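Local coordinates for protein inorganic pyrophosphatase (Anaplasma phagocytophilum, PDB 3LD3) that probably hydrolyses inorganic pyrophosphate to two phosphate ions with the help of magnesium, working as a homohexamer, at residues A[91-96]-A[125-130]; A[109-114]-A[182-187]. All blocks are in the same frame, centred on the assembly; numbering follows the deposited sequence.

Contact 1. Residues A[91-96]-A[125-130]; sequences VDVLVL and AKVLAV
Asp92 and Lys126 each start their side chain beside the backbone N (chi1 -65° and -59°), and a further bend at chi2 of the lysine (-54°) turns its chain alongside the aspartate, both pointing the same way. NZ thus forms a salt bridge to Asp92 OD2 at 2.9 Å, reaching the oxygen on its anti side and 32° out of the carboxylate plane. The same ammonium also bonds Asp124 and the hydroxyl of Tyr77; as Asp92 OD2 and Asp124 OD1 lie close, its positive charge probably eases their repulsion. Behind this polar end the backbones pair in parallel: Leu94 N gives a bond to Val127 O and Leu94 O receives one from Ala129 N, each 2.8 Å. On the face of Val93, its CG1 rests on Ala129 CB at 3.7 Å. On the face of Leu94, CB of that residue touches Leu128 CD1 at 3.9 Å, while Leu94 CD1 reaches Lys126 CB, on the side covered by helix 150-162. A water joins Asp92 N to Ala125 O where the strands part. This parallel pair, with Asp92 on one strand and Asp124 on the other, fits the central barrel of family I pyrophosphatases; here both, with Asp87, probably bind magnesium.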
ATOM      1  N   VAL A  91      -2.990  30.369  -0.411  1.00 12.31           N
ATOM      2  CA  VAL A  91      -4.145  29.775  -1.052  1.00 11.65           C
ATOM      3  C   VAL A  91      -4.030  28.253  -1.027  1.00 11.56           C
ATOM      4  O   VAL A  91      -2.980  27.704  -1.369  1.00 10.74           O
ATOM      5  CB  VAL A  91      -4.223  30.199  -2.533  1.00 11.09           C
ATOM      6  CG1 VAL A  91      -5.387  29.479  -3.258  1.00 11.16           C
ATOM      7  CG2 VAL A  91      -4.350  31.752  -2.665  1.00 12.69           C
ATOM      8  N   ASP A  92      -5.093  27.599  -0.563  1.00 12.44           N
ATOM      9  CA  ASP A  92      -5.170  26.148  -0.509  1.00 11.63           C
ATOM     10  C   ASP A  92      -5.731  25.617  -1.816  1.00 11.13           C
ATOM     11  O   ASP A  92      -6.689  26.177  -2.376  1.00 10.20           O
ATOM     12  CB  ASP A  92      -6.068  25.723   0.637  1.00 12.58           C
ATOM     13  CG  ASP A  92      -5.494  26.113   1.991  1.00 16.70           C
ATOM     14  OD1 ASP A  92      -4.257  26.016   2.165  1.00 19.75           O
ATOM     15  OD2 ASP A  92      -6.296  26.534   2.856  1.00 22.59           O
ATOM     16  N   VAL A  93      -5.139  24.524  -2.300  1.00  9.07           N
ATOM     17  CA  VAL A  93      -5.529  23.905  -3.543  1.00  8.51           C
ATOM     18  C   VAL A  93      -5.709  22.395  -3.386  1.00  7.94           C
ATOM     19  O   VAL A  93      -4.821  21.694  -2.855  1.00  8.82           O
ATOM     20  CB  VAL A  93      -4.475  24.172  -4.655  1.00  7.88           C
ATOM     21  CG1 VAL A  93      -4.979  23.679  -6.046  1.00  7.57           C
ATOM     22  CG2 VAL A  93      -4.122  25.667  -4.717  1.00 10.19           C
ATOM     23  N   LEU A  94      -6.819  21.912  -3.931  1.00  7.42           N
ATOM     24  CA  LEU A  94      -7.088  20.514  -4.167  1.00  7.76           C
ATOM     25  C   LEU A  94      -6.631  20.177  -5.588  1.00  7.66           C
ATOM     26  O   LEU A  94      -7.133  20.721  -6.577  1.00  6.50           O
ATOM     27  CB  LEU A  94      -8.587  20.226  -4.040  1.00  7.49           C
ATOM     28  CG  LEU A  94      -9.160  20.397  -2.614  1.00 10.76           C
ATOM     29  CD1 LEU A  94     -10.664  20.854  -2.663  1.00 15.03           C
ATOM     30  CD2 LEU A  94      -8.968  19.148  -1.842  1.00 14.50           C
ATOM     31  N   VAL A  95      -5.661  19.283  -5.693  1.00  7.28           N
ATOM     32  CA  VAL A  95      -5.122  18.882  -7.009  1.00  6.76           C
ATOM     33  C   VAL A  95      -5.574  17.455  -7.344  1.00  7.74           C
ATOM     34  O   VAL A  95      -5.119  16.481  -6.752  1.00  7.96           O
ATOM     35  CB  VAL A  95      -3.565  18.975  -7.035  1.00  6.04           C
ATOM     36  CG1 VAL A  95      -3.047  18.578  -8.421  1.00  7.60           C
ATOM     37  CG2 VAL A  95      -3.098  20.335  -6.662  1.00  6.72           C
ATOM     38  N   LEU A  96      -6.514  17.331  -8.266  1.00  7.82           N
ATOM     39  CA  LEU A  96      -6.968  16.045  -8.734  1.00  9.69           C
ATOM     40  C   LEU A  96      -5.906  15.492  -9.648  1.00  9.69           C
ATOM     41  O   LEU A  96      -5.424  16.211 -10.506  1.00 11.29           O
ATOM     42  CB  LEU A  96      -8.306  16.192  -9.485  1.00 10.72           C
ATOM     43  CG  LEU A  96      -8.861  14.900 -10.094  1.00 12.70           C
ATOM     44  CD1 LEU A  96      -9.146  13.799  -9.073  1.00 15.89           C
ATOM     45  CD2 LEU A  96     -10.117  15.301 -10.919  1.00 14.55           C
ATOM     46  N   ALA A 125     -11.706  29.666   1.042  1.00 19.51           N
ATOM     47  CA  ALA A 125     -12.002  29.030  -0.232  1.00 17.57           C
ATOM     48  C   ALA A 125     -10.968  27.980  -0.578  1.00 15.41           C
ATOM     49  O   ALA A 125      -9.808  28.110  -0.209  1.00 16.67           O
ATOM     50  CB  ALA A 125     -12.064  30.079  -1.351  1.00 17.72           C
ATOM     51  N   LYS A 126     -11.399  26.957  -1.302  1.00 13.34           N
ATOM     52  CA  LYS A 126     -10.517  25.876  -1.747  1.00 12.49           C
ATOM     53  C   LYS A 126     -10.515  25.846  -3.269  1.00 10.94           C
ATOM     54  O   LYS A 126     -11.526  25.586  -3.880  1.00 10.95           O
ATOM     55  CB  LYS A 126     -10.994  24.534  -1.204  1.00 12.23           C
ATOM     56  CG  LYS A 126     -11.055  24.458   0.338  1.00 14.98           C
ATOM     57  CD  LYS A 126      -9.725  24.842   1.031  1.00 15.99           C
ATOM     58  CE  LYS A 126      -9.936  24.778   2.567  1.00 15.18           C
ATOM     59  NZ  LYS A 126      -8.878  25.417   3.344  1.00 16.60           N
ATOM     60  N   VAL A 127      -9.371  26.142  -3.873  1.00  9.51           N
ATOM     61  CA  VAL A 127      -9.225  26.081  -5.309  1.00  8.71           C
ATOM     62  C   VAL A 127      -9.136  24.602  -5.709  1.00  8.72           C
ATOM     63  O   VAL A 127      -8.516  23.798  -4.995  1.00  9.02           O
ATOM     64  CB  VAL A 127      -7.957  26.843  -5.748  1.00  8.80           C
ATOM     65  CG1 VAL A 127      -7.634  26.645  -7.269  1.00  7.58           C
ATOM     66  CG2 VAL A 127      -8.092  28.324  -5.443  1.00 10.64           C
ATOM     67  N   LEU A 128      -9.799  24.247  -6.799  1.00  7.34           N
ATOM     68  CA  LEU A 128      -9.695  22.949  -7.439  1.00  7.97           C
ATOM     69  C   LEU A 128      -8.880  23.046  -8.725  1.00  8.49           C
ATOM     70  O   LEU A 128      -9.117  23.918  -9.548  1.00  8.22           O
ATOM     71  CB  LEU A 128     -11.070  22.376  -7.768  1.00  8.73           C
ATOM     72  CG  LEU A 128     -11.132  20.973  -8.387  1.00  8.48           C
ATOM     73  CD1 LEU A 128     -10.566  19.879  -7.433  1.00  8.26           C
ATOM     74  CD2 LEU A 128     -12.578  20.570  -8.842  1.00  9.67           C
ATOM     75  N   ALA A 129      -7.892  22.160  -8.863  1.00  7.71           N
ATOM     76  CA  ALA A 129      -6.978  22.196 -10.008  1.00  7.40           C
ATOM     77  C   ALA A 129      -6.704  20.787 -10.559  1.00  7.25           C
ATOM     78  O   ALA A 129      -6.923  19.769  -9.877  1.00  7.96           O
ATOM     79  CB  ALA A 129      -5.650  22.897  -9.624  1.00  7.22           C
ATOM     80  N   VAL A 130      -6.208  20.747 -11.790  1.00  7.55           N
ATOM     81  CA  VAL A 130      -5.736  19.521 -12.414  1.00  7.66           C
ATOM     82  C   VAL A 130      -4.295  19.766 -12.838  1.00  7.91           C
ATOM     83  O   VAL A 130      -3.866  20.923 -12.924  1.00  9.57           O
ATOM     84  CB  VAL A 130      -6.607  19.077 -13.597  1.00  8.41           C
ATOM     85  CG1 VAL A 130      -8.088  18.756 -13.146  1.00  8.52           C
ATOM     86  CG2 VAL A 130      -6.640  20.120 -14.722  1.00  8.10           C
TER
HETATM   87  O   HOH W   1      -7.401  29.338   0.279  1.00 22.69           O

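Contact 2. Residues A[109-114]-A[182-187]; sequences VRPVGV and SAKELI
The C-terminal helix, 180-195, lies across strand 106-119 at this contact, the two short axes running 93° apart and approaching to 7.1 Å. Ala183 sits where they come nearest: its CB is 3.4 Å from Gly113 O and 3.9 Å from Val114 CB, so the small methyl lets the helix backbone settle close to the strand. Val114 places CG1 between its own backbone N and carbonyl carbon (chi1 53°), which sends that methyl against the helix backbone, 3.8 Å from Ala183 N, and leaves CG2 to meet Leu186 CD1 at 4.2 Å. The strand is not regular here. Val112 and Gly113 both face Leu128 of the neighbouring strand, a classic beta bulge, and with this extra residue both Pro111 and Val114 direct their side chains to the helix although two residues stand between them. Pro111 makes the other half of the interface: its CG meets Ile187 CD1 at 3.6 Å, one turn along from Ala183, and its CB lies 4.2 Å from Ala183 CB. Lys184 contributes its aliphatic part, CG being 4.3 Å from Pro111 CB, while its NZ makes a salt bridge with Glu35. No hydrogen bond crosses between the segments; Ile187 N instead bonds Ala183 O within the helix, and Ile187 also packs on Pro34 and Val37.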
ATOM      1  N   VAL A 109       0.043  23.158 -11.808  1.00  7.96           N
ATOM      2  CA  VAL A 109      -1.361  22.852 -12.004  1.00  8.45           C
ATOM      3  C   VAL A 109      -2.122  24.020 -12.640  1.00  8.62           C
ATOM      4  O   VAL A 109      -1.671  25.159 -12.621  1.00  8.41           O
ATOM      5  CB  VAL A 109      -2.054  22.485 -10.661  1.00  7.86           C
ATOM      6  CG1 VAL A 109      -1.217  21.355  -9.919  1.00  7.86           C
ATOM      7  CG2 VAL A 109      -2.182  23.737  -9.739  1.00  9.03           C
ATOM      8  N   ARG A 110      -3.267  23.670 -13.207  1.00  8.82           N
ATOM      9  CA  ARG A 110      -4.174  24.623 -13.824  1.00 10.10           C
ATOM     10  C   ARG A 110      -5.423  24.692 -12.963  1.00  9.28           C
ATOM     11  O   ARG A 110      -6.091  23.675 -12.817  1.00  8.80           O
ATOM     12  CB  ARG A 110      -4.664  24.107 -15.171  1.00 11.35           C
ATOM     13  CG  ARG A 110      -3.737  24.098 -16.280  1.00 16.78           C
ATOM     14  CD  ARG A 110      -4.576  23.939 -17.564  1.00 22.00           C
ATOM     15  NE  ARG A 110      -5.082  22.576 -17.805  1.00 21.36           N
ATOM     16  CZ  ARG A 110      -6.370  22.225 -17.803  1.00 15.80           C
ATOM     17  NH1 ARG A 110      -7.298  23.066 -17.465  1.00 16.09           N
ATOM     18  NH2 ARG A 110      -6.715  20.997 -18.115  1.00 19.57           N
ATOM     19  N   PRO A 111      -5.743  25.865 -12.385  1.00  9.95           N
ATOM     20  CA  PRO A 111      -7.015  26.003 -11.644  1.00  9.67           C
ATOM     21  C   PRO A 111      -8.229  25.807 -12.536  1.00  9.51           C
ATOM     22  O   PRO A 111      -8.274  26.350 -13.671  1.00  9.08           O
ATOM     23  CB  PRO A 111      -6.979  27.445 -11.128  1.00 10.10           C
ATOM     24  CG  PRO A 111      -5.558  27.834 -11.193  1.00 11.85           C
ATOM     25  CD  PRO A 111      -4.972  27.113 -12.355  1.00 10.57           C
ATOM     26  N   VAL A 112      -9.211  25.070 -12.042  1.00  9.09           N
ATOM     27  CA  VAL A 112     -10.450  24.840 -12.796  1.00  9.29           C
ATOM     28  C   VAL A 112     -11.708  25.332 -12.072  1.00  9.41           C
ATOM     29  O   VAL A 112     -12.796  25.365 -12.674  1.00 10.13           O
ATOM     30  CB  VAL A 112     -10.643  23.363 -13.256  1.00  9.18           C
ATOM     31  CG1 VAL A 112      -9.469  22.928 -14.156  1.00 11.21           C
ATOM     32  CG2 VAL A 112     -10.884  22.375 -12.063  1.00  8.66           C
ATOM     33  N   GLY A 113     -11.574  25.735 -10.820  1.00  9.15           N
ATOM     34  CA  GLY A 113     -12.716  26.229 -10.071  1.00 10.05           C
ATOM     35  C   GLY A 113     -12.325  26.503  -8.645  1.00  9.91           C
ATOM     36  O   GLY A 113     -11.166  26.322  -8.231  1.00  9.66           O
ATOM     37  N   VAL A 114     -13.286  26.962  -7.881  1.00  9.50           N
ATOM     38  CA  VAL A 114     -13.052  27.231  -6.480  1.00  9.28           C
ATOM     39  C   VAL A 114     -14.328  26.998  -5.695  1.00 10.49           C
ATOM     40  O   VAL A 114     -15.408  27.389  -6.150  1.00 10.36           O
ATOM     41  CB  VAL A 114     -12.475  28.635  -6.284  1.00  9.88           C
ATOM     42  CG1 VAL A 114     -13.333  29.707  -6.973  1.00  8.70           C
ATOM     43  CG2 VAL A 114     -12.238  28.911  -4.825  1.00  9.77           C
ATOM     44  N   SER A 182     -13.016  32.712 -11.947  1.00 10.51           N
ATOM     45  CA  SER A 182     -13.127  33.200 -10.572  0.50 10.09           C
ATOM     46  C   SER A 182     -11.962  32.716  -9.726  1.00 10.45           C
ATOM     47  O   SER A 182     -11.390  33.485  -8.971  1.00 11.37           O
ATOM     48  CB  SER A 182     -14.435  32.744  -9.933  0.50 10.22           C
ATOM     49  OG  SER A 182     -15.546  33.302 -10.594  0.50  8.53           O
ATOM     50  N   ALA A 183     -11.625  31.432  -9.852  1.00 10.21           N
ATOM     51  CA  ALA A 183     -10.461  30.863  -9.133  1.00 10.72           C
ATOM     52  C   ALA A 183      -9.172  31.603  -9.507  1.00 10.54           C
ATOM     53  O   ALA A 183      -8.373  31.972  -8.636  1.00 10.42           O
ATOM     54  CB  ALA A 183     -10.345  29.378  -9.428  1.00 10.03           C
ATOM     55  N   LYS A 184      -8.985  31.879 -10.800  1.00 10.10           N
ATOM     56  CA  LYS A 184      -7.812  32.626 -11.211  1.00 10.87           C
ATOM     57  C   LYS A 184      -7.775  34.047 -10.619  1.00 11.89           C
ATOM     58  O   LYS A 184      -6.711  34.529 -10.251  1.00 11.21           O
ATOM     59  CB  LYS A 184      -7.648  32.606 -12.758  1.00  9.79           C
ATOM     60  CG  LYS A 184      -7.385  31.186 -13.260  1.00 11.70           C
ATOM     61  CD  LYS A 184      -7.079  31.036 -14.755  1.00 15.56           C
ATOM     62  CE  LYS A 184      -8.270  31.070 -15.571  1.00 15.42           C
ATOM     63  NZ  LYS A 184      -8.071  30.934 -17.081  1.00 14.04           N
ATOM     64  N   GLU A 185      -8.923  34.734 -10.519  1.00 12.78           N
ATOM     65  CA  GLU A 185      -8.925  36.085  -9.970  0.50 13.43           C
ATOM     66  C   GLU A 185      -8.632  36.056  -8.463  1.00 13.25           C
ATOM     67  O   GLU A 185      -7.937  36.934  -7.948  1.00 13.92           O
ATOM     68  CB  GLU A 185     -10.239  36.809 -10.306  0.50 14.12           C
ATOM     69  CG  GLU A 185     -10.296  38.252  -9.848  0.50 17.00           C
ATOM     70  CD  GLU A 185      -9.408  39.198 -10.628  0.50 19.40           C
ATOM     71  OE1 GLU A 185      -8.885  38.826 -11.712  0.50 20.97           O
ATOM     72  OE2 GLU A 185      -9.256  40.345 -10.149  0.50 22.78           O
ATOM     73  N   LEU A 186      -9.135  35.038  -7.775  1.00 12.67           N
ATOM     74  CA  LEU A 186      -8.809  34.837  -6.348  1.00 13.28           C
ATOM     75  C   LEU A 186      -7.290  34.696  -6.135  1.00 12.36           C
ATOM     76  O   LEU A 186      -6.696  35.297  -5.214  1.00 13.22           O
ATOM     77  CB  LEU A 186      -9.545  33.611  -5.822  1.00 13.71           C
ATOM     78  CG  LEU A 186      -9.385  33.217  -4.344  1.00 16.83           C
ATOM     79  CD1 LEU A 186     -10.680  32.632  -3.766  1.00 20.22           C
ATOM     80  CD2 LEU A 186      -8.225  32.238  -4.180  1.00 18.59           C
ATOM     81  N   ILE A 187      -6.679  33.870  -6.970  1.00 12.17           N
ATOM     82  CA  ILE A 187      -5.223  33.658  -6.956  1.00 10.62           C
ATOM     83  C   ILE A 187      -4.468  34.959  -7.253  1.00 12.29           C
ATOM     84  O   ILE A 187      -3.527  35.324  -6.546  1.00 12.10           O
ATOM     85  CB  ILE A 187      -4.831  32.506  -7.911  1.00  9.56           C
ATOM     86  CG1 ILE A 187      -5.424  31.171  -7.413  1.00 10.42           C
ATOM     87  CG2 ILE A 187      -3.298  32.412  -8.066  1.00  9.98           C
ATOM     88  CD1 ILE A 187      -5.390  30.088  -8.441  1.00 11.62           C
TER

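Contacts 1 and 2 have centres about 8 Å apart and meet in one sheet, where strand 122-131 has strand 92-95 as its parallel neighbour and strand 106-119, from contact 2, as its antiparallel one. Val112 N lies 2.7 Å from Leu128 O and Arg110 N lies 2.8 Å from Val130 O, both probable hydrogen bonds. Leu186 also touches Val91, Ala125 and Val127, so the helix of contact 2 also packs on contact 1. Contact 1 holds Asp92 of the probable magnesium site, and the Lys126 side chain is about 5 Å, nearest atoms, from a bound phosphate, probably from the crystallisation liquor; the Leu186 side chain remains about 8 Å from that of Asp92 between nearest atoms.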